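Local structure of benzoylformate Decarboxylase (Polynucleobacter necessarius, 4K9Q) at residues K365-V370 against P422-M427; G409-E414 against T447-V452. The protein probably decarboxylates benzoylformate to benzaldehyde and carbon dioxide, using thiamine diphosphate held in place with a magnesium ion. All coordinates share one frame; numbering follows the deposited sequence.

Contact 1 of 2, residues K365-V370 against P422-M427; sequences KEIVLV and PVVTLM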
ATOM      1  N   LYS A 365       7.644 -31.196  37.565  1.00 28.08           N
ATOM      2  CA  LYS A 365       8.082 -29.842  37.876  1.00 32.48           C
ATOM      3  C   LYS A 365       8.400 -29.044  36.610  1.00 29.09           C
ATOM      4  O   LYS A 365       8.081 -27.865  36.529  1.00 31.36           O
ATOM      5  CB  LYS A 365       9.279 -29.866  38.820  1.00 38.44           C
ATOM      6  N   GLU A 366       9.012 -29.688  35.617  1.00 17.12           N
ATOM      7  CA  GLU A 366       9.377 -28.983  34.392  1.00 24.74           C
ATOM      8  C   GLU A 366       8.542 -29.364  33.166  1.00 22.39           C
ATOM      9  O   GLU A 366       8.755 -30.413  32.550  1.00 20.02           O
ATOM     10  CB  GLU A 366      10.861 -29.157  34.092  1.00 30.10           C
ATOM     11  CG  GLU A 366      11.760 -28.447  35.077  1.00 33.17           C
ATOM     12  CD  GLU A 366      13.093 -28.084  34.468  1.00 33.56           C
ATOM     13  OE1 GLU A 366      13.725 -27.131  34.969  1.00 48.52           O
ATOM     14  OE2 GLU A 366      13.505 -28.740  33.482  1.00 39.64           O
ATOM     15  N   ILE A 367       7.592 -28.494  32.827  1.00 18.90           N
ATOM     16  CA  ILE A 367       6.813 -28.626  31.601  1.00 14.56           C
ATOM     17  C   ILE A 367       6.814 -27.284  30.881  1.00 17.24           C
ATOM     18  O   ILE A 367       7.202 -26.261  31.452  1.00 17.99           O
ATOM     19  CB  ILE A 367       5.336 -29.039  31.877  1.00 13.75           C
ATOM     20  CG1 ILE A 367       4.592 -27.948  32.655  1.00 19.64           C
ATOM     21  CG2 ILE A 367       5.269 -30.362  32.615  1.00 15.56           C
ATOM     22  CD1 ILE A 367       3.087 -28.191  32.743  1.00 20.24           C
ATOM     23  N   VAL A 368       6.425 -27.302  29.613  1.00 11.00           N
ATOM     24  CA  VAL A 368       6.065 -26.076  28.908  1.00 10.36           C
ATOM     25  C   VAL A 368       4.547 -26.093  28.843  1.00 10.66           C
ATOM     26  O   VAL A 368       3.958 -27.135  28.569  1.00 13.13           O
ATOM     27  CB  VAL A 368       6.666 -26.044  27.498  1.00 10.55           C
ATOM     28  CG1 VAL A 368       6.107 -24.864  26.706  1.00 10.96           C
ATOM     29  CG2 VAL A 368       8.197 -25.960  27.574  1.00 13.39           C
ATOM     30  N   LEU A 369       3.911 -24.961  29.145  1.00 11.02           N
ATOM     31  CA  LEU A 369       2.454 -24.881  29.148  1.00 11.67           C
ATOM     32  C   LEU A 369       2.008 -23.891  28.080  1.00 12.17           C
ATOM     33  O   LEU A 369       2.466 -22.750  28.062  1.00 11.11           O
ATOM     34  CB  LEU A 369       1.938 -24.421  30.516  1.00 10.72           C
ATOM     35  CG  LEU A 369       0.409 -24.385  30.608  1.00 12.54           C
ATOM     36  CD1 LEU A 369      -0.144 -25.784  30.562  1.00 13.04           C
ATOM     37  CD2 LEU A 369      -0.041 -23.685  31.892  1.00 15.41           C
ATOM     38  N   VAL A 370       1.123 -24.338  27.194  1.00 10.22           N
ATOM     39  CA  VAL A 370       0.576 -23.499  26.126  1.00 10.53           C
ATOM     40  C   VAL A 370      -0.942 -23.478  26.274  1.00 10.93           C
ATOM     41  O   VAL A 370      -1.531 -24.469  26.695  1.00 12.20           O
ATOM     42  CB  VAL A 370       0.957 -24.087  24.759  1.00 10.55           C
ATOM     43  CG1 VAL A 370       0.356 -23.264  23.617  1.00 11.22           C
ATOM     44  CG2 VAL A 370       2.485 -24.148  24.624  1.00 11.40           C
ATOM     45  N   PRO A 422       8.169 -31.810  28.284  1.00 12.02           N
ATOM     46  CA  PRO A 422       6.932 -32.025  27.525  1.00 14.43           C
ATOM     47  C   PRO A 422       6.184 -30.706  27.347  1.00 12.50           C
ATOM     48  O   PRO A 422       6.253 -29.853  28.231  1.00 12.96           O
ATOM     49  CB  PRO A 422       6.130 -32.981  28.412  1.00 13.89           C
ATOM     50  CG  PRO A 422       6.664 -32.766  29.787  1.00 19.93           C
ATOM     51  CD  PRO A 422       8.125 -32.436  29.618  1.00 17.66           C
ATOM     52  N   VAL A 423       5.502 -30.530  26.220  1.00  9.85           N
ATOM     53  CA  VAL A 423       4.690 -29.332  26.024  1.00 12.04           C
ATOM     54  C   VAL A 423       3.222 -29.690  26.223  1.00 12.66           C
ATOM     55  O   VAL A 423       2.638 -30.399  25.405  1.00 13.15           O
ATOM     56  CB  VAL A 423       4.882 -28.730  24.624  1.00 12.32           C
ATOM     57  CG1 VAL A 423       3.999 -27.486  24.450  1.00 12.91           C
ATOM     58  CG2 VAL A 423       6.359 -28.402  24.379  1.00 12.25           C
ATOM     59  N   VAL A 424       2.635 -29.208  27.313  1.00  8.91           N
ATOM     60  CA  VAL A 424       1.239 -29.495  27.613  1.00 10.66           C
ATOM     61  C   VAL A 424       0.387 -28.341  27.093  1.00 11.34           C
ATOM     62  O   VAL A 424       0.623 -27.181  27.434  1.00 12.65           O
ATOM     63  CB  VAL A 424       1.036 -29.652  29.121  1.00 11.47           C
ATOM     64  CG1 VAL A 424      -0.424 -29.904  29.443  1.00 12.88           C
ATOM     65  CG2 VAL A 424       1.892 -30.810  29.643  1.00 12.57           C
ATOM     66  N   THR A 425      -0.596 -28.655  26.260  1.00  9.09           N
ATOM     67  CA  THR A 425      -1.326 -27.615  25.523  1.00 10.36           C
ATOM     68  C   THR A 425      -2.831 -27.681  25.816  1.00 11.12           C
ATOM     69  O   THR A 425      -3.493 -28.673  25.480  1.00 13.37           O
ATOM     70  CB  THR A 425      -1.038 -27.743  24.005  1.00 11.40           C
ATOM     71  OG1 THR A 425       0.383 -27.769  23.793  1.00 11.75           O
ATOM     72  CG2 THR A 425      -1.630 -26.569  23.240  1.00 13.54           C
ATOM     73  N   LEU A 426      -3.363 -26.632  26.446  1.00  9.79           N
ATOM     74  CA  LEU A 426      -4.768 -26.583  26.858  1.00 10.51           C
ATOM     75  C   LEU A 426      -5.583 -25.945  25.738  1.00 11.42           C
ATOM     76  O   LEU A 426      -5.423 -24.755  25.459  1.00 12.41           O
ATOM     77  CB  LEU A 426      -4.908 -25.746  28.130  1.00 11.34           C
ATOM     78  CG  LEU A 426      -3.945 -26.092  29.276  1.00 11.93           C
ATOM     79  CD1 LEU A 426      -4.051 -25.079  30.435  1.00 16.19           C
ATOM     80  CD2 LEU A 426      -4.149 -27.524  29.763  1.00 12.97           C
ATOM     81  N   MET A 427      -6.439 -26.730  25.085  1.00  9.41           N
ATOM     82  CA  MET A 427      -7.108 -26.280  23.857  1.00 10.30           C
ATOM     83  C   MET A 427      -8.619 -26.304  23.997  1.00 12.05           C
ATOM     84  O   MET A 427      -9.180 -27.268  24.502  1.00 14.02           O
ATOM     85  CB  MET A 427      -6.746 -27.205  22.686  1.00 12.83           C
ATOM     86  CG  MET A 427      -5.288 -27.204  22.276  1.00 13.76           C
ATOM     87  SD  MET A 427      -4.747 -25.606  21.649  1.00 14.29           S
ATOM     88  CE  MET A 427      -5.975 -25.269  20.379  1.00 11.80           C
TER
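Val368 and Val370 bond through both N and O to residues 422-427, joining two parallel strands whose axes diverge by 19°. Val368 N donates to Pro422 O at 2.9 Å, and Val368 O accepts from Val424 N at 2.8 Å. Two residues on, Val370 N reaches Val424 O at 2.9 Å while Val370 O receives Leu426 N at 2.8 Å. Val424 therefore spends both its N-H and its C=O on this partner. The backbone of Leu369 turns the other way, to Thr391 and Tyr393.

Val368, Val370, Val423 and Thr425 share one face of the sheet. Val368 runs alongside Val423, and Val370 alongside Thr425, each pair aimed in the same direction. Val370 CG2, anti to its carbonyl carbon, leans across to Val423 CG1 at 3.7 Å. Thr425 CG2 is anti to its own backbone N and meets Val370 CG1 at 3.9 Å. Ala407 and Leu410 of helix 403-417 pack on this face.

On the face with Leu369 and Val424, Leu369 CD1 touches Leu426 CD1 at 4.0 Å. Nearer the strand start, the Ile367 side chain crosses the Pro422 ring at about a right angle, CG2 against CG. Tyr508 of helix 501-513 touches Val424, and Phe384 touches Leu369. At the solvent end Glu366 forms a salt bridge with Arg419.

This pairing of neighbouring strands lies in the parallel sheet of the C-terminal thiamine diphosphate-binding domain. Between the paired strands the polar bonds are all backbone; of the side chains on the two faces, Thr425 OG1 is buried with no polar partner in the model, which probably costs some stability.

Contact 2 of 2, residues G409-E414 against T447-V452; sequences GLALGE and THVIYV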
ATOM      1  N   GLY A 409       6.210 -26.276  17.564  1.00  9.57           N
ATOM      2  CA  GLY A 409       7.448 -25.535  17.404  1.00 10.83           C
ATOM      3  C   GLY A 409       8.214 -25.420  18.716  1.00 10.48           C
ATOM      4  O   GLY A 409       9.443 -25.537  18.740  1.00  9.52           O
ATOM      5  N   LEU A 410       7.490 -25.178  19.809  1.00  8.91           N
ATOM      6  CA  LEU A 410       8.097 -25.103  21.138  1.00  9.98           C
ATOM      7  C   LEU A 410       8.727 -26.453  21.492  1.00 11.25           C
ATOM      8  O   LEU A 410       9.836 -26.508  22.029  1.00 12.63           O
ATOM      9  CB  LEU A 410       7.062 -24.682  22.201  1.00  8.67           C
ATOM     10  CG  LEU A 410       6.641 -23.201  22.102  1.00 10.29           C
ATOM     11  CD1 LEU A 410       5.327 -22.917  22.838  1.00 11.46           C
ATOM     12  CD2 LEU A 410       7.771 -22.286  22.596  1.00 12.57           C
ATOM     13  N   ALA A 411       8.038 -27.532  21.148  1.00  8.84           N
ATOM     14  CA  ALA A 411       8.563 -28.882  21.350  1.00 10.75           C
ATOM     15  C   ALA A 411       9.840 -29.149  20.549  1.00 12.65           C
ATOM     16  O   ALA A 411      10.789 -29.752  21.066  1.00 11.81           O
ATOM     17  CB  ALA A 411       7.489 -29.932  21.029  1.00 11.41           C
ATOM     18  N   LEU A 412       9.869 -28.722  19.292  1.00 10.27           N
ATOM     19  CA  LEU A 412      11.082 -28.826  18.485  1.00 12.82           C
ATOM     20  C   LEU A 412      12.225 -28.075  19.170  1.00 12.40           C
ATOM     21  O   LEU A 412      13.367 -28.531  19.167  1.00 13.78           O
ATOM     22  CB  LEU A 412      10.849 -28.276  17.069  1.00 11.12           C
ATOM     23  CG  LEU A 412       9.947 -29.118  16.151  1.00 13.92           C
ATOM     24  CD1 LEU A 412       9.712 -28.383  14.844  1.00 12.64           C
ATOM     25  CD2 LEU A 412      10.552 -30.506  15.880  1.00 13.04           C
ATOM     26  N   GLY A 413      11.897 -26.940  19.779  1.00 10.65           N
ATOM     27  CA  GLY A 413      12.864 -26.150  20.528  1.00 12.44           C
ATOM     28  C   GLY A 413      13.432 -26.888  21.731  1.00 12.22           C
ATOM     29  O   GLY A 413      14.621 -26.766  22.035  1.00 14.20           O
ATOM     30  N   GLU A 414      12.580 -27.622  22.437  1.00 12.09           N
ATOM     31  CA  GLU A 414      13.023 -28.434  23.574  1.00 11.21           C
ATOM     32  C   GLU A 414      14.029 -29.485  23.129  1.00 13.77           C
ATOM     33  O   GLU A 414      14.932 -29.841  23.876  1.00 15.09           O
ATOM     34  CB  GLU A 414      11.832 -29.104  24.261  1.00 12.02           C
ATOM     35  CG  GLU A 414      10.952 -28.121  25.023  1.00 12.36           C
ATOM     36  CD  GLU A 414      11.750 -27.358  26.071  1.00 15.28           C
ATOM     37  OE1 GLU A 414      12.205 -27.995  27.045  1.00 14.21           O
ATOM     38  OE2 GLU A 414      11.943 -26.129  25.913  1.00 13.49           O
ATOM     39  N   THR A 447       7.461 -35.058  18.257  1.00 11.94           N
ATOM     40  CA  THR A 447       7.524 -34.089  19.352  1.00 11.79           C
ATOM     41  C   THR A 447       6.687 -34.548  20.540  1.00 13.15           C
ATOM     42  O   THR A 447       5.615 -35.159  20.375  1.00 12.34           O
ATOM     43  CB  THR A 447       7.038 -32.674  18.922  1.00 12.06           C
ATOM     44  OG1 THR A 447       5.716 -32.767  18.373  1.00 14.28           O
ATOM     45  CG2 THR A 447       7.972 -32.079  17.874  1.00 13.40           C
ATOM     46  N   HIS A 448       7.173 -34.258  21.742  1.00 11.25           N
ATOM     47  CA  HIS A 448       6.432 -34.615  22.943  1.00 11.42           C
ATOM     48  C   HIS A 448       5.470 -33.480  23.275  1.00 11.45           C
ATOM     49  O   HIS A 448       5.838 -32.498  23.926  1.00 10.42           O
ATOM     50  CB  HIS A 448       7.379 -34.885  24.108  1.00 12.37           C
ATOM     51  CG  HIS A 448       6.730 -35.605  25.250  1.00 13.88           C
ATOM     52  ND1 HIS A 448       7.420 -35.977  26.383  1.00 16.15           N
ATOM     53  CD2 HIS A 448       5.453 -36.019  25.431  1.00 13.68           C
ATOM     54  CE1 HIS A 448       6.595 -36.587  27.215  1.00 13.41           C
ATOM     55  NE2 HIS A 448       5.396 -36.631  26.659  1.00 13.87           N
ATOM     56  N   VAL A 449       4.240 -33.621  22.786  1.00  9.00           N
ATOM     57  CA  VAL A 449       3.220 -32.593  22.919  1.00  9.36           C
ATOM     58  C   VAL A 449       1.937 -33.270  23.340  1.00 11.48           C
ATOM     59  O   VAL A 449       1.533 -34.268  22.747  1.00 11.41           O
ATOM     60  CB  VAL A 449       2.978 -31.854  21.573  1.00 10.41           C
ATOM     61  CG1 VAL A 449       1.841 -30.831  21.716  1.00 10.01           C
ATOM     62  CG2 VAL A 449       4.257 -31.174  21.082  1.00 10.15           C
ATOM     63  N   ILE A 450       1.294 -32.719  24.359  1.00  9.69           N
ATOM     64  CA  ILE A 450       0.090 -33.311  24.911  1.00  9.79           C
ATOM     65  C   ILE A 450      -1.035 -32.302  24.802  1.00 10.84           C
ATOM     66  O   ILE A 450      -1.034 -31.273  25.498  1.00 12.47           O
ATOM     67  CB  ILE A 450       0.290 -33.685  26.393  1.00 11.50           C
ATOM     68  CG1 ILE A 450       1.464 -34.658  26.539  1.00 11.04           C
ATOM     69  CG2 ILE A 450      -0.988 -34.296  26.977  1.00 10.95           C
ATOM     70  CD1 ILE A 450       1.876 -34.888  27.969  1.00 13.30           C
ATOM     71  N   TYR A 451      -1.983 -32.574  23.911  1.00  9.76           N
ATOM     72  CA  TYR A 451      -3.122 -31.689  23.739  1.00 11.42           C
ATOM     73  C   TYR A 451      -4.247 -32.140  24.639  1.00 14.15           C
ATOM     74  O   TYR A 451      -4.733 -33.260  24.509  1.00 13.96           O
ATOM     75  CB  TYR A 451      -3.606 -31.708  22.291  1.00 10.40           C
ATOM     76  CG  TYR A 451      -2.613 -31.145  21.315  1.00 11.57           C
ATOM     77  CD1 TYR A 451      -1.939 -31.971  20.419  1.00 11.82           C
ATOM     78  CD2 TYR A 451      -2.354 -29.779  21.282  1.00 10.58           C
ATOM     79  CE1 TYR A 451      -1.032 -31.452  19.512  1.00 10.83           C
ATOM     80  CE2 TYR A 451      -1.438 -29.248  20.382  1.00  9.87           C
ATOM     81  CZ  TYR A 451      -0.784 -30.090  19.501  1.00 11.61           C
ATOM     82  OH  TYR A 451       0.115 -29.568  18.600  1.00 12.34           O
ATOM     83  N   VAL A 452      -4.655 -31.273  25.560  1.00 10.13           N
ATOM     84  CA  VAL A 452      -5.829 -31.544  26.376  1.00  9.39           C
ATOM     85  C   VAL A 452      -6.945 -30.657  25.854  1.00 11.32           C
ATOM     86  O   VAL A 452      -6.866 -29.424  25.950  1.00 11.09           O
ATOM     87  CB  VAL A 452      -5.581 -31.269  27.871  1.00 11.59           C
ATOM     88  CG1 VAL A 452      -6.819 -31.626  28.692  1.00 11.09           C
ATOM     89  CG2 VAL A 452      -4.374 -32.073  28.358  1.00 15.36           C
TER
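Ala411 points its CB toward residues 447-449, meeting Thr447 CB just before strand 449-455 at 3.5 Å and Val449 CG2, at the strand's first residue, also at 3.5 Å. Both carbon pairs are tighter than ordinary van der Waals contact, a close fit: the Ala411 methyl is all that the residue places between the helix backbone and Thr447 and Val449, and the CA atoms of Ala411 and Thr447 are 5.7 Å apart. The next residue, Leu412, crosses Thr447 obliquely, with Leu412 CD2 3.6 Å from Thr447 CG2. Thr447 presents this methyl because its OG1 takes the position between backbone N and carbonyl carbon (chi1 55°); the hydroxyl bonds to Gly442 O, and CG2 is left beside the N, facing the helix.

The helix is the connection of a beta-alpha-beta crossover in the C-terminal domain: 403-417 leads from strand 392-393 to strand 423-428, passing strand 368-372 in the sheet order, and here it packs against the next strand along. Ala411 also touches Val423, so a single methyl bears on two adjacent strands.

Val449 splits its branches between neighbours. CG2, anti to the carbonyl carbon, goes to Ala411, whereas CG1 sits 3.5 Å above the plane of the Tyr451 ring, displaced toward its rim. That ring is held at its far end by a hydrogen bond from Tyr451 OH to Leu404 O, near the beginning of the same helix.

Contacts 1 and 2 have centres about 8 Å apart and meet at Thr425, in the strand next to 449-455. Its N lies 2.8 Å from Ile450 O and its O 2.8 Å from Val452 N, both probable hydrogen bonds continuing the sheet. Thr425 CB also packs on Tyr451 CD2 at 3.6 Å, and Val370 CG2 reaches helix residue Leu410 at CD1, 3.6 Å away. Contact 1 is nearer the cofactor: the Leu426 side chain is about 5 Å from that of Cys373, which binds thiamine diphosphate, about 9 Å from the cofactor and about 12 Å from the magnesium ion. Contact 2 lies away from these sites.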